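Local coordinates for protein beta-porphyranase A (Bacteroides plebeius, PDB 4AW7) that hydrolyses the sulfated red-algal polysaccharide porphyran at linkages from beta-D-galactopyranose to alpha-L-galactopyranose-6-sulfate, releasing mostly disaccharides, at residues 138-149 against 187-197; 25-33 against 466-474. All coordinates share one frame; numbering follows the deposited sequence. Where two conformers were deposited one is given.

Contact 1 (138-149 against 187-197) pairs two neighbouring parallel strands of the catalytic barrel and carries Asn145 and Glu146 into the substrate-binding cleft, where a galactose is bound. Contact 2 (25-33 against 466-474) is also a parallel strand pair, but it joins the N-terminal chain to a mixed beta sheet and lies away from the annotated sites. The two centres are 34 Å apart, on opposite sides of the chain's centre, and their nearest atoms remain about 16 Å from each other, so neither touches the other. In sequence contact 1 is nested inside the loop that contact 2 closes: residues 25-33 precede the barrel, and 466-474 return to them after it.

Contact 1: residues 138-149 against 187-197; sequences PEFFEPLNEPFV and KMKVIGYAAAY. With K (potassium ion), chain F; GAL (beta-D-galactopyranose), chain D; GLA (alpha-D-galactopyranose), chain B.
Glu142 OE2 lies 3.3 Å from Ala194 CB and is gripped by the hydroxyls of Ser227 and Ser271. With CG anti to the backbone N (chi1 -172°) and the chain extended, the side chain runs past Ile191, whose CG1 meets Glu142 CB at 3.7 Å. The backbones pair as parallel strands: Lys189 N donates to Glu139 O, Phe141 N to Lys189 O and Ile191 N to Phe141 O (3.0 Å). Beyond Pro143 this ladder gives way to a weak bond from Glu146 N to Ala194 O (3.2 Å). Over the centre of the Tyr193 ring stands Phe148 CE2, the ring planes 34° apart. Tyr193 OH binds potassium at 2.9 Å, with Tyr197 O and Tyr207. Just after barrel strand 136-142 comes an Asn-Glu pair, as in clan GH-A glycosidases; Glu146, whose OE2 is hydrogen-bonded to His229 ND1, is the probable proton donor and Glu272, on strand 268-276, the inferred nucleophile. Asn145 ND2 donates almost straight (170°) to O2 of the galactose at 2.8 Å. Arg69 NH2 binds both Glu142 OE1, as a salt bridge, and Asn145 OD1, so the buried carboxylate probably helps fix the amide of a residue that binds the sugar directly.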
loop_
_atom_site.group_PDB
_atom_site.type_symbol
_atom_site.label_atom_id
_atom_site.label_comp_id
_atom_site.label_asym_id
_atom_site.label_seq_id
_atom_site.Cartn_x
_atom_site.Cartn_y
_atom_site.Cartn_z
ATOM N N PRO A 138 6.082 -19.680 -3.421
ATOM C CA PRO A 138 5.799 -18.361 -2.829
ATOM C C PRO A 138 4.402 -18.260 -2.308
ATOM O O PRO A 138 3.452 -18.823 -2.872
ATOM C CB PRO A 138 5.976 -17.411 -4.017
ATOM C CG PRO A 138 5.605 -18.262 -5.222
ATOM C CD PRO A 138 6.184 -19.636 -4.884
ATOM N N GLU A 139 4.228 -17.485 -1.243
ATOM C CA GLU A 139 2.898 -17.230 -0.767
ATOM C C GLU A 139 2.060 -16.481 -1.787
ATOM O O GLU A 139 0.830 -16.639 -1.803
ATOM C CB GLU A 139 2.931 -16.463 0.577
ATOM C CG GLU A 139 1.570 -16.237 1.200
ATOM C CD GLU A 139 1.605 -15.602 2.582
ATOM O OE1 GLU A 139 2.703 -15.261 3.080
ATOM O OE2 GLU A 139 0.512 -15.442 3.151
ATOM N N PHE A 140 2.692 -15.596 -2.553
ATOM C CA PHE A 140 1.995 -14.765 -3.546
ATOM C C PHE A 140 2.633 -14.935 -4.898
ATOM O O PHE A 140 3.844 -14.876 -5.049
ATOM C CB PHE A 140 2.044 -13.274 -3.170
ATOM C CG PHE A 140 1.542 -12.997 -1.780
ATOM C CD1 PHE A 140 0.189 -12.908 -1.555
ATOM C CD2 PHE A 140 2.402 -12.879 -0.704
ATOM C CE1 PHE A 140 -0.303 -12.734 -0.298
ATOM C CE2 PHE A 140 1.922 -12.671 0.563
ATOM C CZ PHE A 140 0.570 -12.634 0.770
ATOM N N PHE A 141 1.787 -15.106 -5.917
ATOM C CA PHE A 141 2.236 -15.082 -7.312
ATOM C C PHE A 141 1.496 -13.938 -8.004
ATOM O O PHE A 141 0.279 -13.859 -7.944
ATOM C CB PHE A 141 1.960 -16.421 -7.997
ATOM C CG PHE A 141 2.465 -16.506 -9.420
ATOM C CD1 PHE A 141 3.664 -15.930 -9.816
ATOM C CD2 PHE A 141 1.760 -17.223 -10.376
ATOM C CE1 PHE A 141 4.122 -16.028 -11.107
ATOM C CE2 PHE A 141 2.264 -17.356 -11.671
ATOM C CZ PHE A 141 3.423 -16.764 -12.033
ATOM N N GLU A 142 2.275 -13.089 -8.661
ATOM C CA GLU A 142 1.820 -11.853 -9.311
ATOM C C GLU A 142 2.317 -11.963 -10.761
ATOM O O GLU A 142 3.410 -11.501 -11.093
ATOM C CB GLU A 142 2.412 -10.671 -8.566
ATOM C CG GLU A 142 1.916 -9.303 -8.979
ATOM C CD GLU A 142 2.590 -8.177 -8.192
ATOM O OE1 GLU A 142 3.805 -8.270 -7.932
ATOM O OE2 GLU A 142 1.862 -7.198 -7.879
ATOM N N PRO A 143 1.547 -12.675 -11.624
ATOM C CA PRO A 143 2.080 -13.166 -12.897
ATOM C C PRO A 143 2.935 -12.257 -13.778
ATOM O O PRO A 143 3.895 -12.717 -14.338
ATOM C CB PRO A 143 0.794 -13.604 -13.592
ATOM C CG PRO A 143 -0.014 -14.222 -12.511
ATOM C CD PRO A 143 0.318 -13.414 -11.269
ATOM N N LEU A 144 2.522 -11.003 -13.987
ATOM C CA LEU A 144 3.281 -10.077 -14.824
ATOM C C LEU A 144 3.411 -8.718 -14.171
ATOM O O LEU A 144 2.399 -8.104 -13.837
ATOM C CB LEU A 144 2.607 -9.919 -16.191
ATOM C CG LEU A 144 2.397 -11.149 -17.062
ATOM C CD1 LEU A 144 1.507 -10.813 -18.250
ATOM C CD2 LEU A 144 3.788 -11.676 -17.570
ATOM N N ASN A 145 4.623 -8.253 -14.030
ATOM C CA ASN A 145 4.873 -6.939 -13.465
ATOM C C ASN A 145 4.573 -5.846 -14.478
ATOM O O ASN A 145 4.990 -5.945 -15.642
ATOM C CB ASN A 145 6.329 -6.845 -13.077
ATOM C CG ASN A 145 6.650 -5.528 -12.396
ATOM O OD1 ASN A 145 5.997 -5.158 -11.406
ATOM N ND2 ASN A 145 7.651 -4.809 -12.910
ATOM N N GLU A 146 3.890 -4.786 -14.034
ATOM C CA GLU A 146 3.553 -3.606 -14.852
ATOM C C GLU A 146 3.277 -3.938 -16.324
ATOM O O GLU A 146 3.904 -3.422 -17.244
ATOM C CB GLU A 146 4.605 -2.540 -14.677
ATOM C CG GLU A 146 4.744 -2.172 -13.198
ATOM C CD GLU A 146 5.587 -0.978 -12.972
ATOM O OE1 GLU A 146 6.274 -0.525 -13.901
ATOM O OE2 GLU A 146 5.579 -0.488 -11.818
ATOM N N PRO A 147 2.254 -4.777 -16.535
ATOM C CA PRO A 147 2.104 -5.320 -17.878
ATOM C C PRO A 147 1.603 -4.330 -18.910
ATOM O O PRO A 147 2.085 -4.347 -20.041
ATOM C CB PRO A 147 1.076 -6.458 -17.688
ATOM C CG PRO A 147 0.290 -6.072 -16.442
ATOM C CD PRO A 147 1.321 -5.401 -15.577
ATOM N N PHE A 148 0.596 -3.538 -18.549
ATOM C CA PHE A 148 -0.097 -2.754 -19.560
ATOM C C PHE A 148 0.771 -1.632 -20.132
ATOM O O PHE A 148 0.625 -1.281 -21.307
ATOM C CB PHE A 148 -1.377 -2.146 -18.986
ATOM C CG PHE A 148 -2.424 -3.124 -18.489
ATOM C CD1 PHE A 148 -2.489 -4.425 -18.967
ATOM C CD2 PHE A 148 -3.335 -2.749 -17.541
ATOM C CE1 PHE A 148 -3.454 -5.272 -18.548
ATOM C CE2 PHE A 148 -4.296 -3.594 -17.083
ATOM C CZ PHE A 148 -4.377 -4.870 -17.583
ATOM N N VAL A 149 1.718 -1.105 -19.364
ATOM C CA VAL A 149 2.576 -0.065 -19.903
ATOM C C VAL A 149 3.497 -0.645 -20.978
ATOM O O VAL A 149 4.061 0.121 -21.762
ATOM C CB VAL A 149 3.303 0.711 -18.821
ATOM C CG1 VAL A 149 2.276 1.526 -17.900
ATOM C CG2 VAL A 149 4.261 -0.179 -18.108
ATOM N N LYS A 187 -2.931 -22.302 -0.302
ATOM C CA LYS A 187 -1.524 -22.071 0.022
ATOM C C LYS A 187 -0.906 -20.899 -0.729
ATOM O O LYS A 187 -0.188 -20.088 -0.152
ATOM C CB LYS A 187 -0.670 -23.316 -0.258
ATOM C CG LYS A 187 -0.832 -24.321 0.797
ATOM C CD LYS A 187 0.126 -25.429 0.663
ATOM C CE LYS A 187 -0.056 -26.306 1.884
ATOM N NZ LYS A 187 0.791 -27.439 1.765
ATOM N N MET A 188 -1.198 -20.809 -2.013
ATOM C CA MET A 188 -0.715 -19.705 -2.847
ATOM C C MET A 188 -1.831 -18.771 -3.138
ATOM O O MET A 188 -2.917 -19.192 -3.483
ATOM C CB MET A 188 -0.223 -20.225 -4.197
ATOM C CG MET A 188 0.946 -21.115 -4.072
ATOM S SD MET A 188 1.647 -21.559 -5.668
ATOM C CE MET A 188 1.989 -19.906 -6.284
ATOM N N LYS A 189 -1.557 -17.495 -3.045
ATOM C CA LYS A 189 -2.507 -16.451 -3.401
ATOM C C LYS A 189 -2.060 -15.794 -4.688
ATOM O O LYS A 189 -0.900 -15.462 -4.844
ATOM C CB LYS A 189 -2.579 -15.402 -2.318
ATOM C CG LYS A 189 -2.988 -15.897 -0.966
ATOM C CD LYS A 189 -4.334 -16.469 -0.868
ATOM C CE LYS A 189 -4.453 -17.356 0.408
ATOM N NZ LYS A 189 -3.860 -16.698 1.582
ATOM N N VAL A 190 -3.006 -15.632 -5.615
ATOM C CA VAL A 190 -2.727 -15.022 -6.899
ATOM C C VAL A 190 -3.227 -13.579 -6.888
ATOM O O VAL A 190 -4.354 -13.331 -6.513
ATOM C CB VAL A 190 -3.323 -15.851 -8.072
ATOM C CG1 VAL A 190 -2.918 -15.223 -9.382
ATOM C CG2 VAL A 190 -2.868 -17.305 -7.993
ATOM N N ILE A 191 -2.350 -12.643 -7.238
ATOM C CA ILE A 191 -2.648 -11.217 -7.178
ATOM C C ILE A 191 -2.324 -10.571 -8.512
ATOM O O ILE A 191 -1.428 -11.043 -9.229
ATOM C CB ILE A 191 -1.914 -10.548 -6.001
ATOM C CG1 ILE A 191 -0.408 -10.759 -6.099
ATOM C CG2 ILE A 191 -2.458 -11.046 -4.667
ATOM C CD1 ILE A 191 0.447 -9.904 -5.140
ATOM N N GLY A 192 -3.011 -9.493 -8.834
ATOM C CA GLY A 192 -2.696 -8.751 -10.050
ATOM C C GLY A 192 -3.344 -7.404 -10.052
ATOM O O GLY A 192 -4.224 -7.130 -9.235
ATOM N N TYR A 193 -2.959 -6.520 -10.964
ATOM C CA TYR A 193 -2.045 -6.738 -12.101
ATOM C C TYR A 193 -0.696 -6.051 -11.977
ATOM O O TYR A 193 -0.029 -5.854 -12.964
ATOM C CB TYR A 193 -2.739 -6.361 -13.420
ATOM C CG TYR A 193 -3.103 -4.893 -13.559
ATOM C CD1 TYR A 193 -2.232 -3.973 -14.123
ATOM C CD2 TYR A 193 -4.348 -4.423 -13.153
ATOM C CE1 TYR A 193 -2.579 -2.638 -14.252
ATOM C CE2 TYR A 193 -4.677 -3.104 -13.284
ATOM C CZ TYR A 193 -3.800 -2.213 -13.811
ATOM O OH TYR A 193 -4.152 -0.855 -13.958
ATOM N N ALA A 194 -0.290 -5.722 -10.764
ATOM C CA ALA A 194 0.987 -5.071 -10.518
ATOM C C ALA A 194 1.018 -3.732 -11.227
ATOM O O ALA A 194 1.981 -3.389 -11.930
ATOM C CB ALA A 194 2.193 -5.965 -10.936
ATOM N N ALA A 195 -0.020 -2.925 -10.980
ATOM C CA ALA A 195 -0.265 -1.705 -11.770
ATOM C C ALA A 195 0.809 -0.645 -11.521
ATOM O O ALA A 195 0.996 -0.164 -10.389
ATOM C CB ALA A 195 -1.606 -1.172 -11.387
ATOM N N ALA A 196 1.447 -0.219 -12.598
ATOM C CA ALA A 196 2.494 0.813 -12.526
ATOM C C ALA A 196 2.018 2.190 -12.460
ATOM O O ALA A 196 2.731 3.080 -11.998
ATOM C CB ALA A 196 3.352 0.743 -13.795
ATOM N N TYR A 197 0.850 2.433 -12.976
ATOM C CA TYR A 197 0.419 3.855 -13.306
ATOM C C TYR A 197 -1.055 3.937 -12.958
ATOM O O TYR A 197 -1.915 3.826 -13.836
ATOM C CB TYR A 197 0.683 4.246 -14.795
ATOM C CG TYR A 197 0.132 5.592 -15.248
ATOM C CD1 TYR A 197 0.661 6.783 -14.734
ATOM C CD2 TYR A 197 -0.865 5.685 -16.239
ATOM C CE1 TYR A 197 0.215 8.019 -15.169
ATOM C CE2 TYR A 197 -1.332 6.946 -16.671
ATOM C CZ TYR A 197 -0.793 8.094 -16.138
ATOM O OH TYR A 197 -1.260 9.361 -16.527
HETATM K K K F . -1.865 0.795 -14.439
HETATM C C1 GAL D . 8.176 -0.040 -11.281
HETATM C C2 GAL D . 9.080 -1.229 -11.660
HETATM C C3 GAL D . 10.394 -1.183 -10.901
HETATM C C4 GAL D . 11.008 0.194 -10.910
HETATM C C5 GAL D . 9.981 1.215 -10.392
HETATM C C6 GAL D . 10.693 2.587 -10.104
HETATM O O1 GAL D . 6.944 -0.137 -12.102
HETATM O O2 GAL D . 8.359 -2.485 -11.443
HETATM O O3 GAL D . 11.363 -2.004 -11.494
HETATM O O4 GAL D . 11.431 0.535 -12.245
HETATM O O5 GAL D . 8.863 1.192 -11.393
HETATM O O6 GAL D . 11.139 2.588 -8.677
HETATM C C1 GLA B . 8.176 -0.040 -11.281
HETATM C C2 GLA B . 9.080 -1.229 -11.660
HETATM C C3 GLA B . 10.394 -1.183 -10.901
HETATM C C4 GLA B . 11.008 0.194 -10.910
HETATM C C5 GLA B . 9.981 1.215 -10.392
HETATM C C6 GLA B . 10.693 2.587 -10.104
HETATM O O1 GLA B . 7.496 -0.142 -10.103
HETATM O O2 GLA B . 8.359 -2.485 -11.443
HETATM O O3 GLA B . 11.363 -2.004 -11.494
HETATM O O4 GLA B . 11.431 0.535 -12.245
HETATM O O5 GLA B . 8.863 1.192 -11.393
HETATM O O6 GLA B . 11.139 2.588 -8.677
#

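Contact 2: residues 25-33 against 466-474; sequences DYNTRRFLS and AFTNSIIRN
Strands 29-32 and 469-474 run parallel, their axes 4.7 Å apart and 20° from alignment; Arg29 and Phe31 each donate and accept, as in Ile471 N to Arg29 O at 2.8 Å, and Ser33 N to Arg473 O ends the ladder. Thr468 N binds Asn27 O at 2.9 Å, and a water joins Thr28 OG1 to Thr468 OG1. Arg29 CB stands 3.7 Å from the centroid of the Phe467 ring, over its face and 4° off the normal, a CH-pi contact, with Arg29 CD near CE2. Phe31 CZ covers one face of the Arg29 guanidinium, and NH1 forms a salt bridge to Glu371. Replacing Phe467 by an alanine would probably strip the support from the Arg29 methylenes and let that side chain shift against Glu371. On the sheet's other face, a bend at chi2 (-83°) helps bring the Arg473 guanidinium round so that Leu32 CB sits 3.5 Å above its plane, while NH2 reaches Asp309 and the Glu306 carbonyl. Strand 29-32 is therefore fixed by its ladder to 469-474, and Arg30, salt-bridged to Glu306 and Glu586, probably ties it to the barrel side and to strand 577-589, as Arg473 ties 466-474 to the 306-309 region.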
loop_
_atom_site.group_PDB
_atom_site.type_symbol
_atom_site.label_atom_id
_atom_site.label_comp_id
_atom_site.label_asym_id
_atom_site.label_seq_id
_atom_site.Cartn_x
_atom_site.Cartn_y
_atom_site.Cartn_z
ATOM N N ASP A 25 -5.586 7.053 23.530
ATOM C CA ASP A 25 -6.197 6.399 24.681
ATOM C C ASP A 25 -5.669 4.982 24.749
ATOM O O ASP A 25 -6.195 4.080 24.091
ATOM C CB ASP A 25 -7.701 6.420 24.607
ATOM C CG ASP A 25 -8.351 5.837 25.836
ATOM O OD1 ASP A 25 -7.625 5.393 26.749
ATOM O OD2 ASP A 25 -9.592 5.778 25.796
ATOM N N TYR A 26 -4.610 4.785 25.535
ATOM C CA TYR A 26 -4.014 3.482 25.648
ATOM C C TYR A 26 -4.831 2.502 26.487
ATOM O O TYR A 26 -4.440 1.341 26.614
ATOM C CB TYR A 26 -2.530 3.555 26.109
ATOM C CG TYR A 26 -2.354 4.285 27.432
ATOM C CD1 TYR A 26 -2.619 3.653 28.657
ATOM C CD2 TYR A 26 -1.930 5.613 27.472
ATOM C CE1 TYR A 26 -2.469 4.323 29.868
ATOM C CE2 TYR A 26 -1.789 6.290 28.666
ATOM C CZ TYR A 26 -2.050 5.647 29.865
ATOM O OH TYR A 26 -1.890 6.346 31.049
ATOM N N ASN A 27 -5.941 2.966 27.057
ATOM C CA ASN A 27 -6.883 2.080 27.727
ATOM C C ASN A 27 -8.014 1.604 26.838
ATOM O O ASN A 27 -8.860 0.850 27.277
ATOM C CB ASN A 27 -7.468 2.783 28.972
ATOM C CG ASN A 27 -6.402 3.089 29.991
ATOM O OD1 ASN A 27 -6.059 4.250 30.181
ATOM N ND2 ASN A 27 -5.776 2.054 30.534
ATOM N N THR A 28 -8.003 2.001 25.565
ATOM C CA THR A 28 -8.997 1.516 24.598
ATOM C C THR A 28 -8.266 0.791 23.489
ATOM O O THR A 28 -7.459 1.397 22.788
ATOM C CB THR A 28 -9.829 2.678 24.054
ATOM O OG1 THR A 28 -10.554 3.268 25.141
ATOM C CG2 THR A 28 -10.831 2.213 23.000
ATOM N N ARG A 29 -8.538 -0.498 23.354
ATOM C CA ARG A 29 -7.974 -1.281 22.279
ATOM C C ARG A 29 -8.710 -0.949 20.975
ATOM O O ARG A 29 -9.931 -0.866 20.986
ATOM C CB ARG A 29 -8.082 -2.762 22.618
ATOM C CG ARG A 29 -7.561 -3.688 21.544
ATOM C CD ARG A 29 -7.313 -5.067 22.037
ATOM N NE ARG A 29 -8.479 -5.654 22.728
ATOM C CZ ARG A 29 -8.655 -6.953 22.924
ATOM N NH1 ARG A 29 -7.769 -7.843 22.465
ATOM N NH2 ARG A 29 -9.782 -7.354 23.505
ATOM N N ARG A 30 -8.007 -0.828 19.867
ATOM C CA ARG A 30 -8.616 -0.506 18.585
ATOM C C ARG A 30 -8.455 -1.675 17.626
ATOM O O ARG A 30 -7.389 -2.311 17.553
ATOM C CB ARG A 30 -8.033 0.798 18.020
ATOM C CG ARG A 30 -8.593 1.208 16.655
ATOM C CD ARG A 30 -8.406 2.699 16.412
ATOM N NE ARG A 30 -8.859 3.091 15.082
ATOM C CZ ARG A 30 -8.105 3.096 13.991
ATOM N NH1 ARG A 30 -6.813 2.740 14.028
ATOM N NH2 ARG A 30 -8.671 3.448 12.839
ATOM N N PHE A 31 -9.534 -1.965 16.889
ATOM C CA PHE A 31 -9.553 -2.995 15.874
ATOM C C PHE A 31 -9.859 -2.390 14.533
ATOM O O PHE A 31 -10.688 -1.470 14.418
ATOM C CB PHE A 31 -10.674 -4.030 16.156
ATOM C CG PHE A 31 -10.397 -4.947 17.316
ATOM C CD1 PHE A 31 -10.612 -4.534 18.601
ATOM C CD2 PHE A 31 -9.915 -6.223 17.096
ATOM C CE1 PHE A 31 -10.337 -5.428 19.656
ATOM C CE2 PHE A 31 -9.662 -7.094 18.145
ATOM C CZ PHE A 31 -9.903 -6.670 19.423
ATOM N N LEU A 32 -9.207 -2.916 13.502
ATOM C CA LEU A 32 -9.617 -2.748 12.111
ATOM C C LEU A 32 -10.378 -3.991 11.790
ATOM O O LEU A 32 -9.802 -5.065 11.611
ATOM C CB LEU A 32 -8.387 -2.563 11.196
ATOM C CG LEU A 32 -7.412 -1.462 11.585
ATOM C CD1 LEU A 32 -6.285 -1.371 10.578
ATOM C CD2 LEU A 32 -8.051 -0.122 11.807
ATOM N N SER A 33 -11.704 -3.881 11.794
ATOM C CA SER A 33 -12.613 -5.044 11.723
ATOM C C SER A 33 -12.156 -6.120 12.691
ATOM O O SER A 33 -12.237 -5.907 13.890
ATOM C CB SER A 33 -12.800 -5.530 10.311
ATOM O OG SER A 33 -13.148 -4.492 9.513
ATOM N N ALA A 466 -4.749 -1.763 32.024
ATOM C CA ALA A 466 -5.514 -2.758 31.287
ATOM C C ALA A 466 -6.679 -2.113 30.499
ATOM O O ALA A 466 -7.144 -0.981 30.836
ATOM C CB ALA A 466 -6.010 -3.867 32.236
ATOM N N PHE A 467 -7.124 -2.801 29.433
ATOM C CA PHE A 467 -8.120 -2.223 28.521
ATOM C C PHE A 467 -9.465 -2.174 29.195
ATOM O O PHE A 467 -9.939 -3.196 29.719
ATOM C CB PHE A 467 -8.242 -2.989 27.173
ATOM C CG PHE A 467 -7.017 -2.876 26.299
ATOM C CD1 PHE A 467 -6.490 -1.630 26.011
ATOM C CD2 PHE A 467 -6.370 -4.008 25.798
ATOM C CE1 PHE A 467 -5.361 -1.522 25.245
ATOM C CE2 PHE A 467 -5.222 -3.881 25.040
ATOM C CZ PHE A 467 -4.734 -2.648 24.760
ATOM N N THR A 468 -10.065 -1.006 29.200
ATOM C CA THR A 468 -11.396 -0.837 29.752
ATOM C C THR A 468 -12.477 -0.770 28.666
ATOM O O THR A 468 -13.673 -0.870 28.958
ATOM C CB THR A 468 -11.444 0.390 30.663
ATOM O OG1 THR A 468 -10.887 1.513 29.990
ATOM C CG2 THR A 468 -10.632 0.146 31.933
ATOM N N ASN A 469 -12.071 -0.672 27.401
ATOM C CA ASN A 469 -13.020 -0.582 26.281
ATOM C C ASN A 469 -12.269 -0.985 25.006
ATOM O O ASN A 469 -11.045 -1.047 25.003
ATOM C CB ASN A 469 -13.541 0.873 26.136
ATOM C CG ASN A 469 -14.951 0.979 25.526
ATOM O OD1 ASN A 469 -15.561 -0.003 25.064
ATOM N ND2 ASN A 469 -15.476 2.214 25.530
ATOM N N SER A 470 -13.027 -1.258 23.956
ATOM C CA SER A 470 -12.479 -1.363 22.607
ATOM C C SER A 470 -13.273 -0.499 21.653
ATOM O O SER A 470 -14.422 -0.135 21.943
ATOM C CB SER A 470 -12.489 -2.802 22.123
ATOM O OG SER A 470 -13.755 -3.130 21.557
ATOM N N ILE A 471 -12.655 -0.167 20.530
ATOM C CA ILE A 471 -13.312 0.570 19.464
ATOM C C ILE A 471 -12.991 -0.152 18.166
ATOM O O ILE A 471 -11.824 -0.561 17.954
ATOM C CB ILE A 471 -12.897 2.058 19.463
ATOM C CG1 ILE A 471 -13.832 2.900 18.575
ATOM C CG2 ILE A 471 -11.411 2.268 19.108
ATOM C CD1 ILE A 471 -13.598 4.426 18.701
ATOM N N ILE A 472 -14.004 -0.422 17.352
ATOM C CA ILE A 472 -13.866 -1.247 16.160
ATOM C C ILE A 472 -14.169 -0.401 14.930
ATOM O O ILE A 472 -15.260 0.152 14.817
ATOM C CB ILE A 472 -14.779 -2.493 16.160
ATOM C CG1 ILE A 472 -14.514 -3.336 17.436
ATOM C CG2 ILE A 472 -14.581 -3.285 14.876
ATOM C CD1 ILE A 472 -15.342 -4.618 17.525
ATOM N N ARG A 473 -13.186 -0.291 14.045
ATOM C CA ARG A 473 -13.339 0.433 12.788
ATOM C C ARG A 473 -13.883 -0.492 11.706
ATOM O O ARG A 473 -13.272 -1.511 11.393
ATOM C CB ARG A 473 -12.008 1.031 12.316
ATOM C CG ARG A 473 -12.123 1.959 11.110
ATOM C CD ARG A 473 -12.158 1.301 9.770
ATOM N NE ARG A 473 -10.865 0.822 9.285
ATOM C CZ ARG A 473 -10.613 -0.397 8.838
ATOM N NH1 ARG A 473 -11.426 -1.402 9.044
ATOM N NH2 ARG A 473 -9.494 -0.621 8.169
ATOM N N ASN A 474 -15.050 -0.164 11.172
ATOM C CA ASN A 474 -15.605 -0.865 10.022
ATOM C C ASN A 474 -15.800 0.123 8.890
ATOM O O ASN A 474 -16.077 1.299 9.103
ATOM C CB ASN A 474 -16.896 -1.593 10.367
ATOM C CG ASN A 474 -16.618 -2.942 11.015
ATOM O OD1 ASN A 474 -16.888 -3.124 12.211
ATOM N ND2 ASN A 474 -16.061 -3.863 10.254
HETATM O O HOH W 1 -11.130 3.172 27.804
#